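Local coordinates for protein VP5 (Halorubrum pleomorphic virus 2, PDB 6QGI) that probably mediates fusion of the viral envelope with the membrane of its haloarchaeal host, at residues 81-95 with 249-263. Residues are numbered along the deposited sequence; the frame is centred on the assembly and turned at random.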
loop_
_atom_site.group_PDB
_atom_site.type_symbol
_atom_site.label_atom_id
_atom_site.label_comp_id
_atom_site.label_asym_id
_atom_site.label_seq_id
_atom_site.Cartn_x
_atom_site.Cartn_y
_atom_site.Cartn_z
ATOM N N ALA A 81 30.024 9.832 0.404
ATOM C CA ALA A 81 31.082 10.099 1.376
ATOM C C ALA A 81 32.366 9.368 0.976
ATOM O O ALA A 81 33.446 9.928 1.145
ATOM C CB ALA A 81 30.640 9.672 2.773
ATOM N N ILE A 82 32.246 8.135 0.416
ATOM C CA ILE A 82 33.382 7.313 -0.026
ATOM C C ILE A 82 34.027 7.958 -1.277
ATOM O O ILE A 82 35.253 7.941 -1.389
ATOM C CB ILE A 82 32.988 5.809 -0.247
ATOM C CG1 ILE A 82 32.654 5.121 1.100
ATOM C CG2 ILE A 82 34.102 5.016 -0.974
ATOM C CD1 ILE A 82 31.711 3.889 1.019
ATOM N N GLU A 83 33.209 8.545 -2.182
ATOM C CA GLU A 83 33.683 9.214 -3.404
ATOM C C GLU A 83 34.594 10.388 -3.052
ATOM O O GLU A 83 35.694 10.488 -3.591
ATOM C CB GLU A 83 32.507 9.703 -4.279
ATOM C CG GLU A 83 31.583 8.606 -4.792
ATOM C CD GLU A 83 31.886 7.975 -6.138
ATOM O OE1 GLU A 83 30.932 7.472 -6.774
ATOM O OE2 GLU A 83 33.067 7.969 -6.556
ATOM N N GLU A 84 34.146 11.247 -2.117
ATOM C CA GLU A 84 34.878 12.417 -1.630
ATOM C C GLU A 84 36.122 11.988 -0.860
ATOM O O GLU A 84 37.164 12.633 -0.971
ATOM C CB GLU A 84 33.970 13.292 -0.757
ATOM C CG GLU A 84 32.954 14.073 -1.574
ATOM C CD GLU A 84 33.148 15.575 -1.671
ATOM O OE1 GLU A 84 34.308 16.041 -1.620
ATOM O OE2 GLU A 84 32.133 16.291 -1.825
ATOM N N LEU A 85 36.019 10.874 -0.121
ATOM C CA LEU A 85 37.104 10.282 0.657
ATOM C C LEU A 85 38.217 9.763 -0.258
ATOM O O LEU A 85 39.387 10.044 -0.004
ATOM C CB LEU A 85 36.542 9.139 1.520
ATOM C CG LEU A 85 37.523 8.337 2.365
ATOM C CD1 LEU A 85 38.100 9.180 3.476
ATOM C CD2 LEU A 85 36.837 7.135 2.970
ATOM N N ASN A 86 37.850 9.014 -1.317
ATOM C CA ASN A 86 38.781 8.446 -2.293
ATOM C C ASN A 86 39.502 9.537 -3.089
ATOM O O ASN A 86 40.587 9.294 -3.620
ATOM C CB ASN A 86 38.045 7.501 -3.249
ATOM C CG ASN A 86 37.748 6.126 -2.692
ATOM O OD1 ASN A 86 38.193 5.737 -1.606
ATOM N ND2 ASN A 86 36.996 5.343 -3.442
ATOM N N ALA A 87 38.895 10.736 -3.160
ATOM C CA ALA A 87 39.414 11.906 -3.862
ATOM C C ALA A 87 40.290 12.785 -2.951
ATOM O O ALA A 87 40.844 13.787 -3.407
ATOM C CB ALA A 87 38.259 12.710 -4.415
ATOM N N GLY A 88 40.418 12.381 -1.688
ATOM C CA GLY A 88 41.228 13.064 -0.685
ATOM C C GLY A 88 40.669 14.387 -0.203
ATOM O O GLY A 88 41.438 15.290 0.130
ATOM N N SER A 89 39.332 14.504 -0.125
ATOM C CA SER A 89 38.661 15.728 0.331
ATOM C C SER A 89 38.752 15.892 1.845
ATOM O O SER A 89 39.094 14.940 2.553
ATOM C CB SER A 89 37.193 15.728 -0.084
ATOM O OG SER A 89 37.018 15.356 -1.440
ATOM N N ALA A 90 38.441 17.110 2.338
ATOM C CA ALA A 90 38.397 17.432 3.763
ATOM C C ALA A 90 37.173 16.772 4.383
ATOM O O ALA A 90 36.179 16.556 3.675
ATOM C CB ALA A 90 38.350 18.939 3.962
ATOM N N GLU A 91 37.241 16.442 5.692
ATOM C CA GLU A 91 36.155 15.791 6.439
ATOM C C GLU A 91 34.825 16.546 6.262
ATOM O O GLU A 91 33.779 15.907 6.101
ATOM C CB GLU A 91 36.513 15.659 7.929
ATOM C CG GLU A 91 35.829 14.476 8.591
ATOM C CD GLU A 91 36.203 14.181 10.029
ATOM O OE1 GLU A 91 37.415 14.047 10.317
ATOM O OE2 GLU A 91 35.281 14.051 10.865
ATOM N N SER A 92 34.887 17.900 6.235
ATOM C CA SER A 92 33.747 18.790 6.029
ATOM C C SER A 92 33.048 18.469 4.697
ATOM O O SER A 92 31.846 18.203 4.697
ATOM C CB SER A 92 34.197 20.249 6.064
ATOM O OG SER A 92 35.210 20.500 5.102
ATOM N N ALA A 93 33.826 18.425 3.588
ATOM C CA ALA A 93 33.376 18.121 2.224
ATOM C C ALA A 93 32.801 16.699 2.102
ATOM O O ALA A 93 31.840 16.506 1.360
ATOM C CB ALA A 93 34.525 18.299 1.247
ATOM N N VAL A 94 33.388 15.718 2.825
ATOM C CA VAL A 94 32.966 14.309 2.845
ATOM C C VAL A 94 31.575 14.214 3.497
ATOM O O VAL A 94 30.679 13.562 2.951
ATOM C CB VAL A 94 34.015 13.405 3.565
ATOM C CG1 VAL A 94 33.491 11.988 3.773
ATOM C CG2 VAL A 94 35.343 13.376 2.809
ATOM N N LEU A 95 31.399 14.889 4.648
ATOM C CA LEU A 95 30.139 14.925 5.384
ATOM C C LEU A 95 29.068 15.711 4.613
ATOM O O LEU A 95 27.929 15.253 4.562
ATOM C CB LEU A 95 30.358 15.519 6.786
ATOM C CG LEU A 95 29.160 15.637 7.741
ATOM C CD1 LEU A 95 28.347 14.340 7.815
ATOM C CD2 LEU A 95 29.643 15.956 9.117
ATOM N N TRP A 249 29.496 8.404 11.402
ATOM C CA TRP A 249 30.087 7.473 10.433
ATOM C C TRP A 249 31.307 8.087 9.743
ATOM O O TRP A 249 32.332 7.421 9.647
ATOM C CB TRP A 249 29.049 7.008 9.391
ATOM C CG TRP A 249 29.556 5.907 8.506
ATOM C CD1 TRP A 249 29.513 4.570 8.761
ATOM C CD2 TRP A 249 30.224 6.053 7.245
ATOM N NE1 TRP A 249 30.128 3.874 7.750
ATOM C CE2 TRP A 249 30.550 4.757 6.792
ATOM C CE3 TRP A 249 30.578 7.159 6.449
ATOM C CZ2 TRP A 249 31.211 4.531 5.580
ATOM C CZ3 TRP A 249 31.231 6.933 5.248
ATOM C CH2 TRP A 249 31.547 5.634 4.828
ATOM N N VAL A 250 31.201 9.355 9.295
ATOM C CA VAL A 250 32.275 10.102 8.634
ATOM C C VAL A 250 33.456 10.264 9.612
ATOM O O VAL A 250 34.589 9.980 9.229
ATOM C CB VAL A 250 31.781 11.468 8.064
ATOM C CG1 VAL A 250 32.942 12.324 7.566
ATOM C CG2 VAL A 250 30.769 11.261 6.939
ATOM N N SER A 251 33.181 10.651 10.876
ATOM C CA SER A 251 34.200 10.830 11.918
ATOM C C SER A 251 34.953 9.531 12.252
ATOM O O SER A 251 36.143 9.590 12.561
ATOM C CB SER A 251 33.574 11.393 13.188
ATOM O OG SER A 251 33.160 12.735 12.997
ATOM N N ASN A 252 34.273 8.374 12.181
ATOM C CA ASN A 252 34.879 7.074 12.485
ATOM C C ASN A 252 35.683 6.503 11.302
ATOM O O ASN A 252 36.623 5.732 11.517
ATOM C CB ASN A 252 33.802 6.060 12.903
ATOM C CG ASN A 252 32.935 6.455 14.083
ATOM O OD1 ASN A 252 33.203 7.420 14.817
ATOM N ND2 ASN A 252 31.850 5.717 14.278
ATOM N N VAL A 253 35.309 6.879 10.066
ATOM C CA VAL A 253 35.891 6.386 8.813
ATOM C C VAL A 253 37.051 7.281 8.320
ATOM O O VAL A 253 38.054 6.742 7.847
ATOM C CB VAL A 253 34.753 6.244 7.762
ATOM C CG1 VAL A 253 35.265 6.178 6.331
ATOM C CG2 VAL A 253 33.895 5.029 8.073
ATOM N N TYR A 254 36.919 8.621 8.438
ATOM C CA TYR A 254 37.926 9.590 7.987
ATOM C C TYR A 254 39.284 9.360 8.643
ATOM O O TYR A 254 39.416 9.426 9.869
ATOM C CB TYR A 254 37.462 11.030 8.230
ATOM C CG TYR A 254 38.193 12.043 7.383
ATOM C CD1 TYR A 254 37.838 12.252 6.052
ATOM C CD2 TYR A 254 39.223 12.811 7.912
ATOM C CE1 TYR A 254 38.506 13.187 5.265
ATOM C CE2 TYR A 254 39.884 13.766 7.141
ATOM C CZ TYR A 254 39.525 13.946 5.815
ATOM O OH TYR A 254 40.179 14.872 5.048
ATOM N N GLY A 255 40.274 9.072 7.804
ATOM C CA GLY A 255 41.635 8.782 8.238
ATOM C C GLY A 255 41.889 7.293 8.328
ATOM O O GLY A 255 42.914 6.813 7.836
ATOM N N ASP A 256 40.946 6.553 8.952
ATOM C CA ASP A 256 41.001 5.101 9.142
ATOM C C ASP A 256 40.869 4.387 7.789
ATOM O O ASP A 256 41.726 3.571 7.442
ATOM C CB ASP A 256 39.902 4.649 10.125
ATOM C CG ASP A 256 40.220 3.408 10.951
ATOM O OD1 ASP A 256 40.973 2.534 10.456
ATOM O OD2 ASP A 256 39.694 3.300 12.083
ATOM N N VAL A 257 39.820 4.717 7.015
ATOM C CA VAL A 257 39.619 4.145 5.685
ATOM C C VAL A 257 40.431 4.998 4.711
ATOM O O VAL A 257 40.238 6.215 4.637
ATOM C CB VAL A 257 38.122 4.010 5.285
ATOM C CG1 VAL A 257 37.971 3.585 3.827
ATOM C CG2 VAL A 257 37.397 3.028 6.201
ATOM N N GLN A 258 41.371 4.353 4.009
ATOM C CA GLN A 258 42.274 4.980 3.046
ATOM C C GLN A 258 41.625 5.076 1.662
ATOM O O GLN A 258 40.727 4.298 1.349
ATOM C CB GLN A 258 43.594 4.185 2.954
ATOM C CG GLN A 258 44.365 4.038 4.274
ATOM C CD GLN A 258 45.190 5.251 4.646
ATOM O OE1 GLN A 258 44.919 5.934 5.640
ATOM N NE2 GLN A 258 46.231 5.535 3.871
ATOM N N SER A 259 42.093 6.025 0.833
ATOM C CA SER A 259 41.620 6.199 -0.540
ATOM C C SER A 259 41.963 4.945 -1.345
ATOM O O SER A 259 43.124 4.521 -1.365
ATOM C CB SER A 259 42.251 7.438 -1.174
ATOM O OG SER A 259 41.926 8.616 -0.454
ATOM N N GLY A 260 40.939 4.326 -1.923
ATOM C CA GLY A 260 41.091 3.102 -2.696
ATOM C C GLY A 260 40.718 1.846 -1.937
ATOM O O GLY A 260 40.581 0.785 -2.553
ATOM N N GLU A 261 40.548 1.953 -0.592
ATOM C CA GLU A 261 40.163 0.832 0.282
ATOM C C GLU A 261 38.785 0.306 -0.126
ATOM O O GLU A 261 38.619 -0.905 -0.287
ATOM C CB GLU A 261 40.171 1.255 1.759
ATOM C CG GLU A 261 40.485 0.131 2.730
ATOM C CD GLU A 261 40.760 0.556 4.162
ATOM O OE1 GLU A 261 41.460 1.575 4.365
ATOM O OE2 GLU A 261 40.296 -0.149 5.086
ATOM N N ILE A 262 37.817 1.227 -0.337
ATOM C CA ILE A 262 36.459 0.909 -0.785
ATOM C C ILE A 262 36.214 1.581 -2.149
ATOM O O ILE A 262 36.439 2.788 -2.293
ATOM C CB ILE A 262 35.345 1.295 0.245
ATOM C CG1 ILE A 262 35.705 0.920 1.705
ATOM C CG2 ILE A 262 33.994 0.690 -0.163
ATOM C CD1 ILE A 262 34.890 1.692 2.775
ATOM N N GLU A 263 35.756 0.792 -3.137
ATOM C CA GLU A 263 35.424 1.264 -4.482
ATOM C C GLU A 263 33.963 0.926 -4.773
ATOM O O GLU A 263 33.628 -0.232 -5.039
ATOM C CB GLU A 263 36.378 0.682 -5.543
ATOM C CG GLU A 263 37.787 1.264 -5.501
ATOM C CD GLU A 263 37.951 2.747 -5.795
ATOM O OE1 GLU A 263 37.092 3.325 -6.500
ATOM O OE2 GLU A 263 38.957 3.328 -5.327
#
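Y254 reaches from the end of helix 225-253 to the turn between helices 66-86 and 91-133. Y254 CB lies 3.8 Å from E91 CG. Its CG, anti to the backbone N (chi1 -160°), turns one ring face to E91. E91 CB sits over the centre of the Y254 ring, 3.8 Å from the centroid, in a CH-pi contact. Y254 CD2 meets E91 OE1. L85 CD1 comes to CD1 and V94 CG2 to CE1, both obliquely. At the tip, Y254 OH donates to S89 O at 2.7 Å, and this oxygen lies at the ring edge, in plane. The turn it grips is the link of a helical hairpin. A Schellman motif at G88 ends the first helix, and A90 is the N-cap of the second. The loop after Y254 then wraps the end of the first helix. L85 CD2 packs against V253 CG1 and V257 CG1. L85 O accepts from S259 OG at 2.9 Å and from G88 N, which come from opposite faces of its plane. N86 ND2 gives a nearly straight bond to I262 O (2.9 Å, 171°). G260 N donates to N86 OD1 at 3.1 Å, from above the carbonyl plane. I82 CD1 meets I262 CG2, and both residues touch W479 of helix 476-496.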